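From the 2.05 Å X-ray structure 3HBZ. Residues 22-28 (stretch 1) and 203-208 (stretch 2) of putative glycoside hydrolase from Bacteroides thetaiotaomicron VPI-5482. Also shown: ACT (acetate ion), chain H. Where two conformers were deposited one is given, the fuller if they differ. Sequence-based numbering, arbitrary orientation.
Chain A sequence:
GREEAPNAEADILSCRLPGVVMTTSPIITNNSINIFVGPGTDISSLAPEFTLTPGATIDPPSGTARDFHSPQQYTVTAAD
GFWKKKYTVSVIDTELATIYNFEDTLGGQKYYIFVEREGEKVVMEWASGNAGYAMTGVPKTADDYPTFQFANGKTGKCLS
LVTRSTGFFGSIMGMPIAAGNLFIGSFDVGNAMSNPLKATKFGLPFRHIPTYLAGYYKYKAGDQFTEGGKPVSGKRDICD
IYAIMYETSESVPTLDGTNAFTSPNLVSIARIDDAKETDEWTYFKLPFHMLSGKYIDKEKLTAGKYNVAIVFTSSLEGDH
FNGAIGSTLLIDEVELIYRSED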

# COMPACT_ATOMS: atom_id res chain seq x y z
N MSE A 22 14.11 -6.34 12.38
CA MSE A 22 13.02 -6.26 11.40
C MSE A 22 13.54 -5.41 10.24
O MSE A 22 14.40 -4.56 10.44
N THR A 23 13.10 -5.68 9.03
CA THR A 23 13.72 -5.04 7.86
C THR A 23 13.04 -3.70 7.61
O THR A 23 13.59 -2.86 6.91
N THR A 24 11.86 -3.52 8.19
CA THR A 24 11.04 -2.30 8.06
C THR A 24 10.02 -2.34 9.18
O THR A 24 9.87 -3.37 9.81
N SER A 25 9.35 -1.22 9.46
CA SER A 25 8.36 -1.21 10.53
C SER A 25 7.18 -2.13 10.25
O SER A 25 6.69 -2.22 9.15
N PRO A 26 6.68 -2.76 11.30
CA PRO A 26 5.48 -3.59 11.13
C PRO A 26 4.33 -2.78 10.58
O PRO A 26 4.20 -1.64 10.93
N ILE A 27 3.52 -3.39 9.72
CA ILE A 27 2.40 -2.73 9.13
C ILE A 27 1.15 -3.22 9.88
O ILE A 27 0.76 -4.41 9.81
N ILE A 28 0.58 -2.29 10.62
CA ILE A 28 -0.60 -2.55 11.44
C ILE A 28 -1.87 -1.98 10.80
O ILE A 28 -1.91 -0.83 10.44
N GLY A 203 6.87 2.15 -0.19
CA GLY A 203 8.10 1.37 -0.39
C GLY A 203 8.31 0.26 0.62
O GLY A 203 7.93 0.42 1.77
N LEU A 204 8.94 -0.83 0.19
CA LEU A 204 9.39 -1.87 1.08
C LEU A 204 10.83 -2.24 0.68
O LEU A 204 11.28 -1.91 -0.43
N PRO A 205 11.55 -2.92 1.56
CA PRO A 205 12.96 -3.21 1.25
C PRO A 205 13.13 -4.11 0.02
O PRO A 205 12.32 -5.01 -0.19
N PHE A 206 14.14 -3.80 -0.81
CA PHE A 206 14.41 -4.52 -2.07
C PHE A 206 15.91 -4.67 -2.21
O PHE A 206 16.65 -3.69 -2.05
N ARG A 207 16.39 -5.89 -2.45
CA ARG A 207 17.84 -6.15 -2.43
C ARG A 207 18.45 -6.47 -3.81
O ARG A 207 19.50 -7.06 -3.90
N HIS A 208 17.81 -6.01 -4.88
CA HIS A 208 18.40 -6.09 -6.25
C HIS A 208 18.35 -4.68 -6.88
O HIS A 208 17.74 -3.78 -6.31

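This is a small, purely van der Waals contact between two segments distant in sequence, in which Thr23, Thr24 and Ile27 lean on Leu204, Pro205 and the end of Arg207, with no hydrogen bond crossing between them. About 226 Å² is buried, counting both sides, and the two segments run in nearly opposite directions, their end-to-end vectors 160° apart. The nearest CA atoms across the contact, those of Thr23 and Pro205, are 6.9 Å apart, and side chains together with the Thr23 carbonyl O lie between.

Pro205 has the largest covered area of the set. Its CA-to-CB bond points toward the first stretch, and its ring, puckered C-gamma exo, meets both threonines. The carbonyl O of Thr23 lies 3.5 Å from CG of Pro205, and OG1 of Thr23 is 3.9 Å from that same CG. These are oxygen-to-carbon contacts, and they bring polar atoms up to the ring without a hydrogen bond. On Thr24, CB sits 4.0 Å from CD of Pro205. The proline ring offers a compact carbon surface here.

The two threonines both point toward the second stretch but adopt different rotamers. Thr23 is p at chi1, and its methyl CG2 reaches NH2 of Arg207 at 3.7 Å, lying at the edge of the guanidinium, near its plane. Thr24 is t, which places its CG2 4.0 Å from CD2 of Leu204. In both residues, then, the methyl makes a contact of its own. Thr24, whose closest contacts are carbon to carbon, works here largely as a small branched apolar group, whereas Thr23 meets the second stretch through its carbonyl O, OG1 and CG2.

Ile27, on a strand, extends the apolar patch. Its m, t rotamer carries CD1 to 4.2 Å from CD2 of Leu204. Leu204 leaves its backbone sideways, but with chi1 m and chi2 t its end comes nearer, so that CD2 touches both Thr24 and Ile27. For Leu204, then, the direction at CB understates the reach of the side chain.

Arg207 repeats the lesson at greater length. It too starts sideways, and an m, t, t run through chi1 to chi3 brings its end back to Thr23, while NH1 is hydrogen-bonded elsewhere in the structure. Two conformers were deposited for this residue, and the description applies to the one given.

The remaining side chains, Met22 (present as selenomethionine), Ser25, Pro26, Ile28, Phe206 and His208, stay out of reach of the facing stretch. Gly203 is required by its own backbone: at phi 121° and psi 148° a CB would jam against the preceding carbonyl O.

An acetate ion, probably from the crystallisation liquor, binds beside the second stretch. Arg207 N donates a hydrogen bond to its O at 2.6 Å, and its CH3 lies 3.5 Å from CE1 of Phe206 and 3.6 Å from CD2 of His208.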

# COMPACT_ATOMS: atom_id res chain seq x y z
CB MSE A 22 11.78 -5.69 12.06
CG MSE A 22 11.19 -6.68 13.05
SE MSE A 22 9.56 -6.09 13.85
CE MSE A 22 10.14 -4.43 14.62
CB THR A 23 13.63 -5.93 6.65
OG1 THR A 23 12.24 -6.12 6.36
CG2 THR A 23 14.36 -7.31 6.91
CB THR A 24 10.33 -2.21 6.69
OG1 THR A 24 9.69 -0.91 6.53
CG2 THR A 24 9.30 -3.35 6.52
CB SER A 25 7.81 0.19 10.74
OG SER A 25 8.85 0.99 11.24
CB PRO A 26 5.17 -4.07 12.54
CG PRO A 26 6.45 -4.00 13.26
CD PRO A 26 7.28 -2.91 12.63
CB ILE A 27 2.27 -3.00 7.60
CG1 ILE A 27 3.49 -2.38 6.91
CG2 ILE A 27 0.93 -2.42 7.08
CD1 ILE A 27 3.65 -2.75 5.43
CB ILE A 28 -0.39 -1.98 12.84
CG1 ILE A 28 0.92 -2.56 13.38
CG2 ILE A 28 -1.61 -2.37 13.75
CD1 ILE A 28 1.29 -2.16 14.83
CB LEU A 204 8.47 -3.08 1.01
CG LEU A 204 7.07 -2.93 1.67
CD1 LEU A 204 6.20 -4.21 1.42
CD2 LEU A 204 7.20 -2.62 3.14
CB PRO A 205 13.47 -3.90 2.52
CG PRO A 205 12.58 -3.35 3.59
CD PRO A 205 11.22 -3.28 2.95
CB PHE A 206 13.81 -3.74 -3.25
CG PHE A 206 13.86 -4.49 -4.56
CD1 PHE A 206 13.15 -5.67 -4.73
CD2 PHE A 206 14.64 -4.01 -5.63
CE1 PHE A 206 13.22 -6.38 -5.95
CE2 PHE A 206 14.71 -4.68 -6.83
CZ PHE A 206 13.99 -5.91 -6.99
CB ARG A 207 18.19 -7.27 -1.42
CG ARG A 207 17.78 -6.97 0.03
CD ARG A 207 18.09 -8.14 0.96
NE ARG A 207 17.34 -8.03 2.23
CZ ARG A 207 17.87 -7.94 3.46
NH1 ARG A 207 19.18 -7.94 3.64
NH2 ARG A 207 17.08 -7.85 4.53
CB HIS A 208 17.63 -7.07 -7.13
CG HIS A 208 17.41 -8.41 -6.50
ND1 HIS A 208 18.43 -9.32 -6.33
CD2 HIS A 208 16.30 -8.98 -5.97
CE1 HIS A 208 17.95 -10.41 -5.74
NE2 HIS A 208 16.66 -10.22 -5.50
C ACT H . 14.05 -8.53 -2.52
O ACT H . 15.19 -8.20 -2.45
OXT ACT H . 13.54 -8.23 -1.40
CH3 ACT H . 13.44 -9.16 -3.82